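Long-range contacts in tudor and KH domain-containing protein homolog (PDB 5YGB), which binds the N-terminus of Piwi through its Tudor domain and probably recruits Piwi proteins to the piRNA biogenesis machinery in the nuage: residues Y94-G99 with R120-V124; P4-Y8 with V20-G24. The protein carries 1 engineered substitution. All coordinates share one frame; numbering follows the deposited sequence.

Both contacts belong to the extended Tudor domain. Contact 2 is a pairing within the hairpin of strands 5-12 and 17-22, in the nuclease-like part of the fold, whereas contact 1 joins the 94-99 turn of the Tudor barrel to the chain leading into strand 124-128. Their centres lie about 13 Å apart, and they meet directly. Gln21 NE2 reaches Asp97 O at 2.8 Å, and Val124 N probably bonds Val20 O at 2.9 Å, so the 20-24 segment touches both segments of contact 1. Piwi binds this domain through its N-terminal tail; as in other extended Tudor domains, the tail probably lies between the two parts, which contact 1 and the Gln21-Asp97 bond help to join.

Contact 1 of 2, residues Y94-G99 with R120-V124; sequences YFVDYG and RFQAV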
loop_
_atom_site.group_PDB
_atom_site.type_symbol
_atom_site.label_atom_id
_atom_site.label_comp_id
_atom_site.label_asym_id
_atom_site.label_seq_id
_atom_site.Cartn_x
_atom_site.Cartn_y
_atom_site.Cartn_z
ATOM N N TYR A 94 -0.878 8.871 1.063
ATOM C CA TYR A 94 -1.124 7.448 0.850
ATOM C C TYR A 94 -0.602 7.098 -0.547
ATOM O O TYR A 94 -1.029 7.692 -1.541
ATOM C CB TYR A 94 -2.622 7.137 1.005
ATOM C CG TYR A 94 -3.005 5.764 0.508
ATOM C CD1 TYR A 94 -2.589 4.625 1.185
ATOM C CD2 TYR A 94 -3.777 5.601 -0.643
ATOM C CE1 TYR A 94 -2.923 3.363 0.726
ATOM C CE2 TYR A 94 -4.118 4.344 -1.102
ATOM C CZ TYR A 94 -3.674 3.233 -0.416
ATOM O OH TYR A 94 -3.993 1.971 -0.892
ATOM N N PHE A 95 0.338 6.160 -0.637
ATOM C CA PHE A 95 0.962 5.817 -1.917
ATOM C C PHE A 95 0.072 4.807 -2.641
ATOM O O PHE A 95 0.088 3.613 -2.351
ATOM C CB PHE A 95 2.398 5.322 -1.684
ATOM C CG PHE A 95 3.329 6.436 -1.296
ATOM C CD1 PHE A 95 3.355 6.921 -0.002
ATOM C CD2 PHE A 95 4.113 7.057 -2.246
ATOM C CE1 PHE A 95 4.190 7.969 0.343
ATOM C CE2 PHE A 95 4.948 8.105 -1.905
ATOM C CZ PHE A 95 4.983 8.559 -0.608
ATOM N N VAL A 96 -0.721 5.304 -3.592
ATOM C CA VAL A 96 -1.860 4.577 -4.133
ATOM C C VAL A 96 -1.479 3.291 -4.873
ATOM O O VAL A 96 -2.312 2.401 -5.012
ATOM C CB VAL A 96 -2.708 5.484 -5.084
ATOM C CG1 VAL A 96 -3.242 6.698 -4.340
ATOM C CG2 VAL A 96 -1.909 5.917 -6.308
ATOM N N ASP A 97 -0.245 3.179 -5.352
ATOM C CA ASP A 97 0.152 1.983 -6.080
ATOM C C ASP A 97 0.800 0.935 -5.185
ATOM O O ASP A 97 0.976 -0.196 -5.630
ATOM C CB ASP A 97 1.085 2.352 -7.234
ATOM C CG ASP A 97 0.380 3.166 -8.278
ATOM O OD1 ASP A 97 -0.766 2.794 -8.638
ATOM O OD2 ASP A 97 0.946 4.182 -8.729
ATOM N N TYR A 98 1.134 1.286 -3.938
ATOM C CA TYR A 98 1.885 0.370 -3.060
ATOM C C TYR A 98 1.223 0.107 -1.716
ATOM O O TYR A 98 1.308 -1.007 -1.187
ATOM C CB TYR A 98 3.299 0.917 -2.837
ATOM C CG TYR A 98 4.156 0.786 -4.065
ATOM C CD1 TYR A 98 4.082 1.715 -5.107
ATOM C CD2 TYR A 98 5.014 -0.289 -4.217
ATOM C CE1 TYR A 98 4.849 1.572 -6.245
ATOM C CE2 TYR A 98 5.786 -0.431 -5.337
ATOM C CZ TYR A 98 5.701 0.490 -6.351
ATOM O OH TYR A 98 6.482 0.322 -7.469
ATOM N N GLY A 99 0.564 1.111 -1.144
ATOM C CA GLY A 99 -0.147 0.925 0.114
ATOM C C GLY A 99 0.465 1.628 1.314
ATOM O O GLY A 99 -0.206 1.802 2.336
ATOM N N ARG A 120 -4.710 2.267 -13.567
ATOM C CA ARG A 120 -5.464 1.926 -12.361
ATOM C C ARG A 120 -4.579 2.030 -11.114
ATOM O O ARG A 120 -3.418 1.627 -11.149
ATOM C CB ARG A 120 -6.037 0.499 -12.522
ATOM C CG ARG A 120 -6.504 -0.199 -11.249
ATOM C CD ARG A 120 -7.041 -1.635 -11.486
ATOM N NE ARG A 120 -7.190 -2.282 -10.187
ATOM C CZ ARG A 120 -6.252 -3.038 -9.624
ATOM N NH1 ARG A 120 -5.119 -3.286 -10.269
ATOM N NH2 ARG A 120 -6.447 -3.558 -8.422
ATOM N N PHE A 121 -5.092 2.591 -10.020
ATOM C CA PHE A 121 -4.321 2.594 -8.776
ATOM C C PHE A 121 -4.051 1.132 -8.391
ATOM O O PHE A 121 -4.978 0.308 -8.306
ATOM C CB PHE A 121 -5.056 3.341 -7.656
ATOM C CG PHE A 121 -5.165 4.840 -7.867
ATOM C CD1 PHE A 121 -4.555 5.472 -8.941
ATOM C CD2 PHE A 121 -5.860 5.615 -6.955
ATOM C CE1 PHE A 121 -4.667 6.852 -9.112
ATOM C CE2 PHE A 121 -5.962 6.999 -7.118
ATOM C CZ PHE A 121 -5.369 7.603 -8.191
ATOM N N GLN A 122 -2.788 0.786 -8.171
ATOM C CA GLN A 122 -2.407 -0.624 -8.181
ATOM C C GLN A 122 -2.548 -1.384 -6.863
ATOM O O GLN A 122 -2.576 -2.618 -6.879
ATOM C CB GLN A 122 -0.961 -0.741 -8.691
ATOM C CG GLN A 122 -0.826 -0.406 -10.170
ATOM C CD GLN A 122 -1.526 -1.436 -11.019
ATOM O OE1 GLN A 122 -1.182 -2.618 -10.989
ATOM N NE2 GLN A 122 -2.537 -1.003 -11.751
ATOM N N ALA A 123 -2.614 -0.695 -5.727
ATOM C CA ALA A 123 -2.645 -1.387 -4.442
ATOM C C ALA A 123 -4.058 -1.607 -3.952
ATOM O O ALA A 123 -4.872 -0.676 -3.955
ATOM C CB ALA A 123 -1.845 -0.613 -3.386
ATOM N N VAL A 124 -4.357 -2.835 -3.539
ATOM C CA VAL A 124 -5.641 -3.135 -2.910
ATOM C C VAL A 124 -5.428 -3.614 -1.485
ATOM O O VAL A 124 -4.704 -4.596 -1.244
ATOM C CB VAL A 124 -6.424 -4.194 -3.682
ATOM C CG1 VAL A 124 -7.722 -4.515 -2.947
ATOM C CG2 VAL A 124 -6.736 -3.708 -5.091
HETATM O O HOH W 1 -4.605 1.948 -3.562
#
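Val96 packs against Phe121 and Asp97 against Gln122 where the 94-99 turn of the Tudor barrel meets the chain entering the nuclease-like part of this extended Tudor domain. Asp97 makes the polar half. Its CB lies 4.0 Å from Gln122 CB, and CG, placed beside its own backbone N (chi1 -66°) and 4.0 Å from Gln122 N, brings the carboxylate up to the Phe121-Gln122 peptide. OD1 accepts Gln122 N at 2.9 Å on its anti lone pair, with 151° at the hydrogen, and rests against Gln122 CB. The same oxygen has a salt bridge to Arg73, so a buried carboxylate ties the loop to the barrel. Val96 supplies the apolar half: CG2 stands over the centre of the Phe121 ring, 3.8 Å from its centroid, while CG1 lies over the CD2–CE2 side. The methyl of Ala123 nestles against the turn, its CB 3.6 Å from Asp97 C. Gln122 bends at chi2, and its NE2 returns to Arg120 O at 2.8 Å and also bonds Gln26 OE1, two bonds that fix the amide. Ala123 N bonds Val96 O at 3.2 Å, and a water accepts from Tyr94 OH and donates to Val96 O and Ala123 O.

Contact 2 of 2, residues P4-Y8 with V20-G24; sequences PMEVY and VQLIG
Ile23 lies across one face of the Tyr8 ring in the antiparallel hairpin formed by strands 5-12 and 17-22. Its CG1 stands over the ring centre, 3.6 Å from the centroid and 11° off the normal, and CD1 leans toward the CE1 side, 3.5 Å from that atom. Because Ile23 CG1 is turned beside the backbone N (chi1 -62°), the longer branch reaches the ring, while CG2 heads toward Glu6 and comes 4.0 Å from its OE1. The isoleucine thus fills the hollow between the Tyr8 ring and the Glu6 stem. At the ring's edge, Gln21 OE1 lies 3.9 Å from Tyr8 CD2, the amide plane turned steeply to the ring and its NE2 held by Asp97 O. With the ring of Tyr8 cut back to an alanine, Ile23 CG1 and CD1 would probably lose the flat surface they rest on, and a gap would open beside Gln21.

Val7 and Leu22, a non-hydrogen-bonded pair, project on the other side of the sheet. Leu22 CD2 settles between Met5 SD, at 3.8 Å, and Val7 CG1, at 4.0 Å. Tyr8 and Gln21 are linked by reciprocal backbone bonds, and Ile23 N adds a nearly straight one to Glu6 O (174°). Two waters extend the grip, each donating to Ile23 O, one also to Glu6 O and the other to Glu6 OE1.

Trp159 meets the Tyr8 ring edge-to-face. Strand 5-12 continues the sheet to strand 162-171 and strand 17-22 to strand 124-128, while Gly24 occupies the N-cap position of helix 25-41.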
loop_
_atom_site.group_PDB
_atom_site.type_symbol
_atom_site.label_atom_id
_atom_site.label_comp_id
_atom_site.label_asym_id
_atom_site.label_seq_id
_atom_site.Cartn_x
_atom_site.Cartn_y
_atom_site.Cartn_z
ATOM N N PRO A 4 -8.449 -17.528 -8.744
ATOM C CA PRO A 4 -7.146 -17.196 -8.161
ATOM C C PRO A 4 -6.439 -16.152 -9.012
ATOM O O PRO A 4 -6.677 -16.053 -10.218
ATOM C CB PRO A 4 -6.391 -18.527 -8.181
ATOM C CG PRO A 4 -7.052 -19.307 -9.292
ATOM C CD PRO A 4 -8.504 -18.920 -9.220
ATOM N N MET A 5 -5.570 -15.368 -8.386
ATOM C CA MET A 5 -4.834 -14.336 -9.102
ATOM C C MET A 5 -3.404 -14.272 -8.588
ATOM O O MET A 5 -3.158 -14.454 -7.394
ATOM C CB MET A 5 -5.532 -12.976 -8.962
ATOM C CG MET A 5 -5.822 -12.573 -7.530
ATOM S SD MET A 5 -7.000 -11.189 -7.357
ATOM C CE MET A 5 -7.129 -11.120 -5.565
ATOM N N GLU A 6 -2.464 -14.018 -9.492
ATOM C CA GLU A 6 -1.062 -13.836 -9.118
ATOM C C GLU A 6 -0.877 -12.434 -8.572
ATOM O O GLU A 6 -1.293 -11.466 -9.200
ATOM C CB GLU A 6 -0.127 -14.067 -10.315
ATOM C CG GLU A 6 -0.226 -15.455 -10.950
ATOM C CD GLU A 6 0.844 -15.687 -11.993
ATOM O OE1 GLU A 6 1.248 -14.716 -12.664
ATOM O OE2 GLU A 6 1.288 -16.847 -12.140
ATOM N N VAL A 7 -0.274 -12.326 -7.391
ATOM C CA VAL A 7 -0.086 -11.021 -6.752
ATOM C C VAL A 7 1.280 -10.873 -6.101
ATOM O O VAL A 7 1.977 -11.859 -5.824
ATOM C CB VAL A 7 -1.148 -10.751 -5.652
ATOM C CG1 VAL A 7 -2.574 -10.858 -6.203
ATOM C CG2 VAL A 7 -0.928 -11.679 -4.449
ATOM N N TYR A 8 1.650 -9.623 -5.853
ATOM C CA TYR A 8 2.717 -9.297 -4.914
ATOM C C TYR A 8 2.094 -8.666 -3.691
ATOM O O TYR A 8 1.177 -7.859 -3.831
ATOM C CB TYR A 8 3.703 -8.286 -5.488
ATOM C CG TYR A 8 4.427 -8.673 -6.749
ATOM C CD1 TYR A 8 5.177 -9.841 -6.818
ATOM C CD2 TYR A 8 4.392 -7.847 -7.859
ATOM C CE1 TYR A 8 5.850 -10.181 -7.959
ATOM C CE2 TYR A 8 5.075 -8.177 -9.018
ATOM C CZ TYR A 8 5.799 -9.347 -9.054
ATOM O OH TYR A 8 6.476 -9.689 -10.203
ATOM N N VAL A 20 -1.978 -5.612 -1.761
ATOM C CA VAL A 20 -1.495 -6.437 -2.869
ATOM C C VAL A 20 -1.594 -5.710 -4.209
ATOM O O VAL A 20 -2.441 -4.813 -4.404
ATOM C CB VAL A 20 -2.249 -7.790 -2.973
ATOM C CG1 VAL A 20 -2.167 -8.547 -1.666
ATOM C CG2 VAL A 20 -3.692 -7.575 -3.364
ATOM N N GLN A 21 -0.711 -6.109 -5.113
ATOM C CA GLN A 21 -0.674 -5.660 -6.495
ATOM C C GLN A 21 -0.879 -6.866 -7.389
ATOM O O GLN A 21 -0.348 -7.937 -7.098
ATOM C CB GLN A 21 0.676 -5.032 -6.828
ATOM C CG GLN A 21 1.068 -3.832 -5.959
ATOM C CD GLN A 21 2.537 -3.504 -6.087
ATOM O OE1 GLN A 21 3.359 -4.391 -6.322
ATOM N NE2 GLN A 21 2.882 -2.234 -5.926
ATOM N N LEU A 22 -1.595 -6.697 -8.491
ATOM C CA LEU A 22 -1.740 -7.766 -9.469
ATOM C C LEU A 22 -0.520 -7.872 -10.366
ATOM O O LEU A 22 -0.040 -6.864 -10.891
ATOM C CB LEU A 22 -2.968 -7.541 -10.347
ATOM C CG LEU A 22 -4.314 -7.550 -9.650
ATOM C CD1 LEU A 22 -5.396 -7.277 -10.677
ATOM C CD2 LEU A 22 -4.530 -8.875 -9.008
ATOM N N ILE A 23 -0.051 -9.095 -10.568
ATOM C CA ILE A 23 1.032 -9.382 -11.504
ATOM C C ILE A 23 0.497 -9.508 -12.913
ATOM O O ILE A 23 -0.520 -10.162 -13.152
ATOM C CB ILE A 23 1.750 -10.678 -11.118
ATOM C CG1 ILE A 23 2.376 -10.532 -9.732
ATOM C CG2 ILE A 23 2.809 -11.053 -12.163
ATOM C CD1 ILE A 23 3.021 -11.800 -9.229
ATOM N N GLY A 24 1.190 -8.908 -13.869
ATOM C CA GLY A 24 0.824 -9.066 -15.263
ATOM C C GLY A 24 1.076 -7.777 -16.009
ATOM O O GLY A 24 1.992 -7.022 -15.645
HETATM O O HOH W 2 -2.642 -11.115 -11.591
HETATM O O HOH W 3 -0.582 -12.973 -13.901
#